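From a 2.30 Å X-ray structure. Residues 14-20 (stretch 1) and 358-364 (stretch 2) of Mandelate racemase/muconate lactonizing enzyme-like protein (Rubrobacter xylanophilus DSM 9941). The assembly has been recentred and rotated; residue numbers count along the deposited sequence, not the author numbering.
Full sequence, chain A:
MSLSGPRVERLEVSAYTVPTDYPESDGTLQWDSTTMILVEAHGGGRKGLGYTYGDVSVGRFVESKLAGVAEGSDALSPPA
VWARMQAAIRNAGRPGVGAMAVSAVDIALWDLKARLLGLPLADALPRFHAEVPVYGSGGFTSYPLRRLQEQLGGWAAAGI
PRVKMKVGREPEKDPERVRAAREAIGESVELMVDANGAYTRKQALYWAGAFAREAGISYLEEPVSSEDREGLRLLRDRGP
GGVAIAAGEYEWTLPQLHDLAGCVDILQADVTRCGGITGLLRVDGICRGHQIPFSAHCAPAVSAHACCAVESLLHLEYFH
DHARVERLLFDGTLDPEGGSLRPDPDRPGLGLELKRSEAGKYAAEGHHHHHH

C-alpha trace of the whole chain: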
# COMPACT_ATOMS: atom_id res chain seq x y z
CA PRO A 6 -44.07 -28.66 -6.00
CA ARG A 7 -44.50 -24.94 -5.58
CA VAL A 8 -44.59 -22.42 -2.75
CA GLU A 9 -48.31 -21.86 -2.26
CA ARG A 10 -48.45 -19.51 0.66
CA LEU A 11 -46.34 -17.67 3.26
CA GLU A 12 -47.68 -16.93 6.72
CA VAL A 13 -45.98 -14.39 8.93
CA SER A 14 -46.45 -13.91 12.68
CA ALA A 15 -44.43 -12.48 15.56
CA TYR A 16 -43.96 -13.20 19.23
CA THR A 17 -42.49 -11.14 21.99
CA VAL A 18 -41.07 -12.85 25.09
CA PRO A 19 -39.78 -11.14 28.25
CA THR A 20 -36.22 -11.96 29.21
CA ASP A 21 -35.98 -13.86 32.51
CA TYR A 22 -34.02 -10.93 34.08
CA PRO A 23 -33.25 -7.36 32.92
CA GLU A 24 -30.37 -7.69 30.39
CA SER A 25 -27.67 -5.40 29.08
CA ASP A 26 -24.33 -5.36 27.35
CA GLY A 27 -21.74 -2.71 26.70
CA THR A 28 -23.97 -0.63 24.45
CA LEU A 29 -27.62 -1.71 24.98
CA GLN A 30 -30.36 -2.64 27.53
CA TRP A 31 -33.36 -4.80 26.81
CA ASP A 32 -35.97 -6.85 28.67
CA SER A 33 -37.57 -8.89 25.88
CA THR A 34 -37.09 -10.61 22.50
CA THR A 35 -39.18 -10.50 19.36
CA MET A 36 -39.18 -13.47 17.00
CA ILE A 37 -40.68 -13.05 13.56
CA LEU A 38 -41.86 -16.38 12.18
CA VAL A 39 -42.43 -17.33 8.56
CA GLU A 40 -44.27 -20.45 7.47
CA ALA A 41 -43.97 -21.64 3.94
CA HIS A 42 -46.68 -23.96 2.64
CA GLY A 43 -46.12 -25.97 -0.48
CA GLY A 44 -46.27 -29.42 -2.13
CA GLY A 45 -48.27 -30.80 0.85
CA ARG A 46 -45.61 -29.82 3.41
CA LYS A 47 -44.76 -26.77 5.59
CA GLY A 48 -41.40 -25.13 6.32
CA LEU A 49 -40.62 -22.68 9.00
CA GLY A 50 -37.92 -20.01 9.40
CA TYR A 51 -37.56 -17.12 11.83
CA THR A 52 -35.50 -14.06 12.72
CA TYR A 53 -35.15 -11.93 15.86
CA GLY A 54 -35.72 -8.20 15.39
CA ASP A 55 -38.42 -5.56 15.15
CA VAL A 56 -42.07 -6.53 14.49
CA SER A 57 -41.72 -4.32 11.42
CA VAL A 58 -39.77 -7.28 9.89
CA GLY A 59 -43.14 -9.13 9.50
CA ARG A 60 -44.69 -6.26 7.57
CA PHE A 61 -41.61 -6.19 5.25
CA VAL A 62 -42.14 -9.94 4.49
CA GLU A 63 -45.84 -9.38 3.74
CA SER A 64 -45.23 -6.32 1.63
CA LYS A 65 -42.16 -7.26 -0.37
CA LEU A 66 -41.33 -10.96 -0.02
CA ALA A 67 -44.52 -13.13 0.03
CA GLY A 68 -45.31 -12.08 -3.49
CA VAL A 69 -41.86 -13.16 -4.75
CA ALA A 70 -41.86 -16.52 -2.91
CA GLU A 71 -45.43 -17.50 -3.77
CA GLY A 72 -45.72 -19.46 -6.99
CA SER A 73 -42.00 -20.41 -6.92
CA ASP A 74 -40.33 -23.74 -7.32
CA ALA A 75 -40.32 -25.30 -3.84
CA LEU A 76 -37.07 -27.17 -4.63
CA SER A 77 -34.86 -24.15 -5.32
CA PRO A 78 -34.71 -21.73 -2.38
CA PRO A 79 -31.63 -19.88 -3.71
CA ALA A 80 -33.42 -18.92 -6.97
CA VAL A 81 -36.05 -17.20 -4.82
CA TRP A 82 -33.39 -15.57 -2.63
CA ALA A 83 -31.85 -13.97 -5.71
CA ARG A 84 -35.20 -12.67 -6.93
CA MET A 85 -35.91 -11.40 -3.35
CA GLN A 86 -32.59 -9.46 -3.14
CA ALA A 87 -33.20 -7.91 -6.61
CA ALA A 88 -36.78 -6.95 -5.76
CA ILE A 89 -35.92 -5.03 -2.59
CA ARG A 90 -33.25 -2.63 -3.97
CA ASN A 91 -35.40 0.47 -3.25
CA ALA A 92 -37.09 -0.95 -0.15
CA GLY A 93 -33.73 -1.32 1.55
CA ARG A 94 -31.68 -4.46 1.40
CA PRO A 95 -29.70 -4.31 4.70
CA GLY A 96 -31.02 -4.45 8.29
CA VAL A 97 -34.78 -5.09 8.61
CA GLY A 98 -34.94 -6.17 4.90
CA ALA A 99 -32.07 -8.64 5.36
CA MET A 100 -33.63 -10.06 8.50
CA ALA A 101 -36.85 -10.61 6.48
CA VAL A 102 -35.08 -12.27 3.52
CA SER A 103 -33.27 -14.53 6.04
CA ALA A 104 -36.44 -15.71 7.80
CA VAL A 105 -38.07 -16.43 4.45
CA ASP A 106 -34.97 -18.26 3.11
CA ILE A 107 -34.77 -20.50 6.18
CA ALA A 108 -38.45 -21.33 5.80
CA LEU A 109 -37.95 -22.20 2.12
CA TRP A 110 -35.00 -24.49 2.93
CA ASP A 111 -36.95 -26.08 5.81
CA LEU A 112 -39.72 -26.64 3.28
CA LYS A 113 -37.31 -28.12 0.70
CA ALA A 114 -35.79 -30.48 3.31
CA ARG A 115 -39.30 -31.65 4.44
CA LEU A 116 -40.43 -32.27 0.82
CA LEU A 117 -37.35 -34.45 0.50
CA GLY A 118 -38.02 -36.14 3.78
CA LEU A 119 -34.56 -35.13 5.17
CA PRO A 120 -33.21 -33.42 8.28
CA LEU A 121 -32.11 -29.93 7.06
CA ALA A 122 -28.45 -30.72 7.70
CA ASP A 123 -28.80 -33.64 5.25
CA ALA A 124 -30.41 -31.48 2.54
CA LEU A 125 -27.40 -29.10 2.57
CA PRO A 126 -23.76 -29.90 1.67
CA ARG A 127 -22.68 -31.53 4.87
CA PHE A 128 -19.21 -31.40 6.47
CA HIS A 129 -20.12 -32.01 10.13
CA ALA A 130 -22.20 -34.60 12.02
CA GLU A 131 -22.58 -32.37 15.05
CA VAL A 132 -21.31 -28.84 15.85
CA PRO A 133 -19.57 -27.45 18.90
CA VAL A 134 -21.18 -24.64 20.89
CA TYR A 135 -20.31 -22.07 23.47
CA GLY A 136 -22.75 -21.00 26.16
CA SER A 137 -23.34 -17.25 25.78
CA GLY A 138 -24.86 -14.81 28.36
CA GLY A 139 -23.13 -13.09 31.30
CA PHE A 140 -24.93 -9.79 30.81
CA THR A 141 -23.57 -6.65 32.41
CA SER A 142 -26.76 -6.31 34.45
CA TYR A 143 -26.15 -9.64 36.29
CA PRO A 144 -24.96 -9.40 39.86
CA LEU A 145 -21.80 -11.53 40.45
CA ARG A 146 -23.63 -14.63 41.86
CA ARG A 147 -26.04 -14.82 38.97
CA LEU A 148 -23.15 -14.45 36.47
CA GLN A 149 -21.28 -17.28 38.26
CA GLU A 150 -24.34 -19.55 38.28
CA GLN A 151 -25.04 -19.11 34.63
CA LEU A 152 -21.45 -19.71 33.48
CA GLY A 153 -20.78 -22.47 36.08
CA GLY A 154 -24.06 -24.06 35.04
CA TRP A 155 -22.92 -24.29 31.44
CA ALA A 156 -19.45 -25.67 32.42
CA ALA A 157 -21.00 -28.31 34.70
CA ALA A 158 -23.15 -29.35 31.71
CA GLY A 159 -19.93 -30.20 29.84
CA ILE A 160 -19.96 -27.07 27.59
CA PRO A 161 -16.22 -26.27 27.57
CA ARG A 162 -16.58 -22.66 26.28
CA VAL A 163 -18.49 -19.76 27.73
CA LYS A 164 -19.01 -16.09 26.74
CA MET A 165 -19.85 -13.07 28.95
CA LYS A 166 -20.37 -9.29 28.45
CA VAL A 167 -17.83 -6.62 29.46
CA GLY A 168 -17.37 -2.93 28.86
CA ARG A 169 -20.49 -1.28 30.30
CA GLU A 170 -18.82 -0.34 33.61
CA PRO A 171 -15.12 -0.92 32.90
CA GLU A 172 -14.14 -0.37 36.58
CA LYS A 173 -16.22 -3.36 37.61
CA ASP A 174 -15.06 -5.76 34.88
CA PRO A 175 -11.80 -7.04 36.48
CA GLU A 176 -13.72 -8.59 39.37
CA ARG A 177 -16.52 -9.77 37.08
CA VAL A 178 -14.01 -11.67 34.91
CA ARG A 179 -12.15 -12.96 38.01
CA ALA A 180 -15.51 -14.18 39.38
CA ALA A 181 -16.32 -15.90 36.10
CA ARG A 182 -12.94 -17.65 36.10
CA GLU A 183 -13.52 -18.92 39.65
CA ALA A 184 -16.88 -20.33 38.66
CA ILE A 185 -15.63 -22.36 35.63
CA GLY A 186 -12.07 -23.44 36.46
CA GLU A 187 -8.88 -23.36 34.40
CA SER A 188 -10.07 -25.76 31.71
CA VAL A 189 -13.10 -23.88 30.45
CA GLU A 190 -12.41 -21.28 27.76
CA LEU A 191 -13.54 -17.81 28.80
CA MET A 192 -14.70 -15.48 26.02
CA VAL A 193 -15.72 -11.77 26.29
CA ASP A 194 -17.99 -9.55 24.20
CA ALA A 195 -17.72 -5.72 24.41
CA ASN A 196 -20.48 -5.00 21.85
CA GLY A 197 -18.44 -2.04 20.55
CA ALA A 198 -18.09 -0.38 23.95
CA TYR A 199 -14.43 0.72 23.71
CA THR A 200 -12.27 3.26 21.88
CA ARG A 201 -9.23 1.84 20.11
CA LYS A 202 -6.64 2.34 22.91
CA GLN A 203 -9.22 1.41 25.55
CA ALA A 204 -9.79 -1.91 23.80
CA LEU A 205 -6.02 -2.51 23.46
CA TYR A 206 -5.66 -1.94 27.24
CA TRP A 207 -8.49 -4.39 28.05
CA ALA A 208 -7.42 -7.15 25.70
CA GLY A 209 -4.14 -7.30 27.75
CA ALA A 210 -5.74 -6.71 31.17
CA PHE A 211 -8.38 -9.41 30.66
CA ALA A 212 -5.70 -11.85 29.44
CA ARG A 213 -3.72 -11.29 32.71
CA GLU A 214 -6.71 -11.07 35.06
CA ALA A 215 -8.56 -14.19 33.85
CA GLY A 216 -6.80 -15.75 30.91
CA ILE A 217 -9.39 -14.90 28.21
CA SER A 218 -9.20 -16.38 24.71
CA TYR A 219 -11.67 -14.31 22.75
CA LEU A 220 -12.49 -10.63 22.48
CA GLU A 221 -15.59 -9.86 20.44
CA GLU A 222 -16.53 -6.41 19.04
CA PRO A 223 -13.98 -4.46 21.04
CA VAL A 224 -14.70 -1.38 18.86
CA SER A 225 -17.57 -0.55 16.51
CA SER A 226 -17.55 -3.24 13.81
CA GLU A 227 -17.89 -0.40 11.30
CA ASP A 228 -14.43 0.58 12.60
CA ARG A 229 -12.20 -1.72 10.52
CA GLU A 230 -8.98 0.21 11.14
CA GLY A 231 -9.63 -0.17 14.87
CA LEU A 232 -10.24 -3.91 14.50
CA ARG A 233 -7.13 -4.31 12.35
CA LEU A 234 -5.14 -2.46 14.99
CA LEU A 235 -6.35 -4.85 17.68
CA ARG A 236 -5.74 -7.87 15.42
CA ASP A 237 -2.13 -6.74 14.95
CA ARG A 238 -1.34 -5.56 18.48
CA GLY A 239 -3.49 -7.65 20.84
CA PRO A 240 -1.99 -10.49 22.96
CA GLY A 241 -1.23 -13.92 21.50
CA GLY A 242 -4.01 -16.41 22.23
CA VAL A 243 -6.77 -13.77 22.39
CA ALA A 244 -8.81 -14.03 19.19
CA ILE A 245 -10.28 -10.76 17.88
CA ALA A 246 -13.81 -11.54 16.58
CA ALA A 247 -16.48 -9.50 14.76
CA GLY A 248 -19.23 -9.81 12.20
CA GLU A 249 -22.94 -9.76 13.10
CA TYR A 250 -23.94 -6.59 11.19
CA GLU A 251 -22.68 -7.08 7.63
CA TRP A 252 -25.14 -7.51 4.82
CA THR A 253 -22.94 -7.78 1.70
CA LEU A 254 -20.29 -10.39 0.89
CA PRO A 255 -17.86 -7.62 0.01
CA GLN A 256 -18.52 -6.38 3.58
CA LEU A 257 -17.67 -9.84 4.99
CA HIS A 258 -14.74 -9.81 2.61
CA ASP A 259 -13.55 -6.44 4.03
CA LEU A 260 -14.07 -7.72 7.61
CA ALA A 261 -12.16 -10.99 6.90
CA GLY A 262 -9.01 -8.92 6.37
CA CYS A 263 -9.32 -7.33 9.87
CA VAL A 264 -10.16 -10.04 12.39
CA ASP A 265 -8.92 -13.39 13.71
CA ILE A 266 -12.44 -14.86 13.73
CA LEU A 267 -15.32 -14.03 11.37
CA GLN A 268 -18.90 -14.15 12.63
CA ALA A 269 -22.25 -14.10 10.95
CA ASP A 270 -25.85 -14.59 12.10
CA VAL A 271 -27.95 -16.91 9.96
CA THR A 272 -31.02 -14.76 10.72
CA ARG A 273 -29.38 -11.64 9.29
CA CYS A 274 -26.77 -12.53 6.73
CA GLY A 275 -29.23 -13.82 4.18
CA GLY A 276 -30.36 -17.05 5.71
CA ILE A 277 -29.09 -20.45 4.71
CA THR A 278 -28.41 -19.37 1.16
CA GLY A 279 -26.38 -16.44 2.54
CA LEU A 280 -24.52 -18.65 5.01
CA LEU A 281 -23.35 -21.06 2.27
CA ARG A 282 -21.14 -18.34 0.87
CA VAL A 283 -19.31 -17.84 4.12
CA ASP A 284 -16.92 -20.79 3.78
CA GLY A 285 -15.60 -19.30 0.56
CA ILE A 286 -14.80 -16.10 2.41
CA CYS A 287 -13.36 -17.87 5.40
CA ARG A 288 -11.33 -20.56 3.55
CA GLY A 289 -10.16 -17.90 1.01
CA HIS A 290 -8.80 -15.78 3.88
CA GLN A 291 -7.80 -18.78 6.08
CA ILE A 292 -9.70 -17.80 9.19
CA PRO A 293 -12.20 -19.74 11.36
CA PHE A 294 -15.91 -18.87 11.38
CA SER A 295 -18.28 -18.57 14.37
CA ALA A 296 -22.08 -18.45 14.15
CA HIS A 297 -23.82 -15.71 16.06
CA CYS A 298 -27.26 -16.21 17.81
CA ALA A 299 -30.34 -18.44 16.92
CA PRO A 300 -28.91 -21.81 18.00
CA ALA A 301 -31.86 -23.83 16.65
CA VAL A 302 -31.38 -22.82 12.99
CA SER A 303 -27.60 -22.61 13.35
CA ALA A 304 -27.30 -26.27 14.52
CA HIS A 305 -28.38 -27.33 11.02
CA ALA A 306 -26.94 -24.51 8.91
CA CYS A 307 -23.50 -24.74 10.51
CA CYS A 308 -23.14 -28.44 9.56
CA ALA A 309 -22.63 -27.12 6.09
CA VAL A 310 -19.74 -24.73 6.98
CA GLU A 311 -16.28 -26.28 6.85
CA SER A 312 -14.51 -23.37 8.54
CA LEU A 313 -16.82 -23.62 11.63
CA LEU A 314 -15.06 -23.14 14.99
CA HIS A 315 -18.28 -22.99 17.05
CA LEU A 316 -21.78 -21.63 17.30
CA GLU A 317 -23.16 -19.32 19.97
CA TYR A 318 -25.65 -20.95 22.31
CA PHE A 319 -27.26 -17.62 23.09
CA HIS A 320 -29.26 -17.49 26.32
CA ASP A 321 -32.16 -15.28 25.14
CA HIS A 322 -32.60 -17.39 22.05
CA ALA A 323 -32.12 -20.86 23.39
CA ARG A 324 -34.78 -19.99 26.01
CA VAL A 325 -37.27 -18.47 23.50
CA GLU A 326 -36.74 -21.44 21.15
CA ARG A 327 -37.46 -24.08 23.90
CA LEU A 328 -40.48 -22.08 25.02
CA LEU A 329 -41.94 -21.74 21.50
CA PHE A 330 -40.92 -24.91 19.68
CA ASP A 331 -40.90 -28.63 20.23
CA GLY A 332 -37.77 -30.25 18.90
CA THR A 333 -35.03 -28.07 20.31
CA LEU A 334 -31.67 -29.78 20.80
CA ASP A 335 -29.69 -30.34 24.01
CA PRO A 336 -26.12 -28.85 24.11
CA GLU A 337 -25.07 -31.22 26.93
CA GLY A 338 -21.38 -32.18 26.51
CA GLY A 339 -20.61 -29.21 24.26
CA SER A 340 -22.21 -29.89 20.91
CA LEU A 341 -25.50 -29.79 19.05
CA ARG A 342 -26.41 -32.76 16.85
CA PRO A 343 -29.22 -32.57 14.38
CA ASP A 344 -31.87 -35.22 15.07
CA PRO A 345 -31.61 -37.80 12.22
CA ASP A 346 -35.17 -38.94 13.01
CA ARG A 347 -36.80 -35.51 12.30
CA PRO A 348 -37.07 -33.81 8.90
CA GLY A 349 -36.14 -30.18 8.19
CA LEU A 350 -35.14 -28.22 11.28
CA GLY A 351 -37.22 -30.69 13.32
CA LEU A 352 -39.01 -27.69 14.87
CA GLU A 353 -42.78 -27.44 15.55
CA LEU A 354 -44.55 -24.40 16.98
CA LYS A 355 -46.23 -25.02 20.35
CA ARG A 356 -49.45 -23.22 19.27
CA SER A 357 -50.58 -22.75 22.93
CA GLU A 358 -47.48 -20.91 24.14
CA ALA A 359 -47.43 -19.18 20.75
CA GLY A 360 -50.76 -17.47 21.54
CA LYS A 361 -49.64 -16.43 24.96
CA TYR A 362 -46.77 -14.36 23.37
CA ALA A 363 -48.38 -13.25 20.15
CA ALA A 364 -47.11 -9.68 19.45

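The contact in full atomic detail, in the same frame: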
# COMPACT_ATOMS: atom_id res chain seq x y z
N SER A 14 -45.95 -14.22 11.36
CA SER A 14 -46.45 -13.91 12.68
C SER A 14 -45.27 -13.56 13.55
O SER A 14 -44.14 -13.78 13.16
CB SER A 14 -47.26 -15.10 13.24
OG SER A 14 -46.48 -16.28 13.34
N ALA A 15 -45.51 -12.97 14.72
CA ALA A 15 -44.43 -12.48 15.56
C ALA A 15 -44.79 -12.73 16.99
O ALA A 15 -45.97 -12.75 17.36
CB ALA A 15 -44.19 -10.96 15.32
N TYR A 16 -43.77 -12.91 17.81
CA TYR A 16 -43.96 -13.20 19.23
C TYR A 16 -42.93 -12.43 19.99
O TYR A 16 -41.75 -12.33 19.56
CB TYR A 16 -43.81 -14.70 19.49
CG TYR A 16 -44.61 -15.49 18.50
CD1 TYR A 16 -45.97 -15.79 18.74
CD2 TYR A 16 -44.05 -15.86 17.29
CE1 TYR A 16 -46.73 -16.47 17.80
CE2 TYR A 16 -44.78 -16.52 16.34
CZ TYR A 16 -46.13 -16.83 16.60
OH TYR A 16 -46.86 -17.52 15.63
N THR A 17 -43.36 -11.88 21.11
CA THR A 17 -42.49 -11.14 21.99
C THR A 17 -42.47 -11.85 23.32
O THR A 17 -43.53 -12.13 23.88
CB THR A 17 -43.00 -9.67 22.19
OG1 THR A 17 -43.07 -9.02 20.92
CG2 THR A 17 -42.10 -8.87 23.14
N VAL A 18 -41.27 -12.13 23.84
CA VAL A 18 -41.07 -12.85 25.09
C VAL A 18 -40.14 -12.07 26.05
O VAL A 18 -38.97 -11.77 25.72
CB VAL A 18 -40.42 -14.23 24.83
CG1 VAL A 18 -40.25 -14.99 26.11
CG2 VAL A 18 -41.22 -15.04 23.78
N PRO A 19 -40.65 -11.73 27.25
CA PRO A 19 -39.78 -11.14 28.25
C PRO A 19 -38.55 -11.99 28.50
O PRO A 19 -38.63 -13.19 28.53
CB PRO A 19 -40.67 -11.09 29.51
CG PRO A 19 -42.07 -10.97 28.94
CD PRO A 19 -42.02 -11.92 27.76
N THR A 20 -37.42 -11.33 28.71
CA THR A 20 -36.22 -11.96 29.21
C THR A 20 -36.51 -12.41 30.65
O THR A 20 -37.40 -11.86 31.31
CB THR A 20 -35.00 -10.98 29.19
OG1 THR A 20 -35.35 -9.74 29.83
CG2 THR A 20 -34.62 -10.62 27.74
N GLU A 358 -48.46 -21.92 23.73
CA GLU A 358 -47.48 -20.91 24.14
C GLU A 358 -47.39 -19.80 23.08
O GLU A 358 -47.28 -18.61 23.42
CB GLU A 358 -46.10 -21.53 24.34
CG GLU A 358 -46.02 -22.58 25.42
CD GLU A 358 -45.66 -21.99 26.79
OE1 GLU A 358 -45.91 -20.79 27.03
OE2 GLU A 358 -45.12 -22.76 27.65
N ALA A 359 -47.40 -20.18 21.81
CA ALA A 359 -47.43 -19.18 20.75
C ALA A 359 -48.42 -18.04 21.08
O ALA A 359 -48.04 -16.87 21.12
CB ALA A 359 -47.80 -19.83 19.41
N GLY A 360 -49.68 -18.40 21.32
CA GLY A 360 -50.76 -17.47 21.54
C GLY A 360 -50.54 -16.60 22.75
O GLY A 360 -50.90 -15.41 22.77
N LYS A 361 -49.94 -17.17 23.78
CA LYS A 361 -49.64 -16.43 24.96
C LYS A 361 -48.73 -15.21 24.62
O LYS A 361 -48.88 -14.14 25.21
CB LYS A 361 -49.00 -17.35 26.00
CG LYS A 361 -48.53 -16.59 27.23
CD LYS A 361 -48.03 -17.46 28.38
CE LYS A 361 -47.69 -16.57 29.60
NZ LYS A 361 -47.39 -17.36 30.84
N TYR A 362 -47.81 -15.37 23.67
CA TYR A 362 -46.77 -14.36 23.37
C TYR A 362 -46.94 -13.70 22.03
O TYR A 362 -46.06 -12.95 21.62
CB TYR A 362 -45.38 -14.97 23.43
CG TYR A 362 -45.06 -15.57 24.75
CD1 TYR A 362 -44.80 -14.75 25.85
CD2 TYR A 362 -45.01 -16.96 24.92
CE1 TYR A 362 -44.50 -15.29 27.08
CE2 TYR A 362 -44.72 -17.53 26.17
CZ TYR A 362 -44.46 -16.67 27.24
OH TYR A 362 -44.18 -17.16 28.49
N ALA A 363 -48.03 -13.98 21.35
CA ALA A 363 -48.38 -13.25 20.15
C ALA A 363 -48.13 -11.74 20.34
O ALA A 363 -48.47 -11.17 21.37
CB ALA A 363 -49.80 -13.52 19.79
N ALA A 364 -47.52 -11.10 19.34
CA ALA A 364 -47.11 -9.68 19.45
C ALA A 364 -48.29 -8.68 19.50
O ALA A 364 -49.06 -8.57 18.53
CB ALA A 364 -46.15 -9.31 18.30

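Two backbone hydrogen bonds hold this contact together, and they come as a pair around one residue. Thr 17 N donates to Tyr 362 O at 2.9 Å, with an N-H...O angle of 156°, and Ala 364 N donates to Ala 15 O at 3.0 Å, with an angle of 148°. The strand thus offers an acceptor and a donor on the two sides of Tyr 16, while the second stretch answers with a donor and an acceptor on the two sides of Ala 363. The result is a single beta bridge between Tyr 16 and Ala 363, whose CA atoms lie 4.5 Å apart. The first rule to read here is economical: the join is made by main-chain atoms alone, with no polar side chain spent on it.

Tyr 362 O does further work. It sits 3.2 Å from Tyr 16 CA in a CA-H...O contact with an angle of 132° at the hydrogen, so one carbonyl meets the strand at two neighbouring points. Ala 359 O takes two backbone bonds from the same region: from Tyr 362 N at 3.0 Å and, weakly, from Ala 363 N at 2.9 Å. The strand and helix axes cross at 79° and approach to 7.6 Å, so the two elements run nearly perpendicular, and the bridge is made at Ala 363, a loop residue, with Tyr 362 and Ala 364 supplying the bonds.

The side chains fill in around this bridge. Tyr 16, buried and with chi1 in m, presents its ring edge to the helix: Ala 359 O lies near the ring plane, 3.3 Å from Tyr 16 CD1. The small side chain of Ala 359 also packs against the ring, its CB 3.9 Å from Tyr 16 CE1. At the far end of the ring, Tyr 16 OH and Ser 14 OG form a hydrogen bond of 2.6 Å within the strand, which ties the phenol to its own chain while the ring serves the contact.

Tyr 362 gives up more surface than any other residue here, 87 Å² of the 358 Å² buried in all. Its CA-to-CB bond points toward the strand, and chi1 in m lays the ring along Val 18, whose CG2 stands over one ring face at 4.0 Å from Tyr 362 CG. Pro 19 CD extends the apolar patch at 4.2 Å from Tyr 362 CE1, and the two tyrosines meet at their bases, Tyr 16 CB to Tyr 362 CB at 4.2 Å.

Beyond the bridge, Ala 364 also points toward the strand. Its CB touches Ala 15 CB at 3.9 Å and lies 4.1 Å from Thr 17 OG1, a hydroxyl satisfied elsewhere in the structure. Between the two inward-pointing residues, Ala 363 points away, so the bridging position contributes chiefly backbone. Gly 360 and Lys 361 take no part.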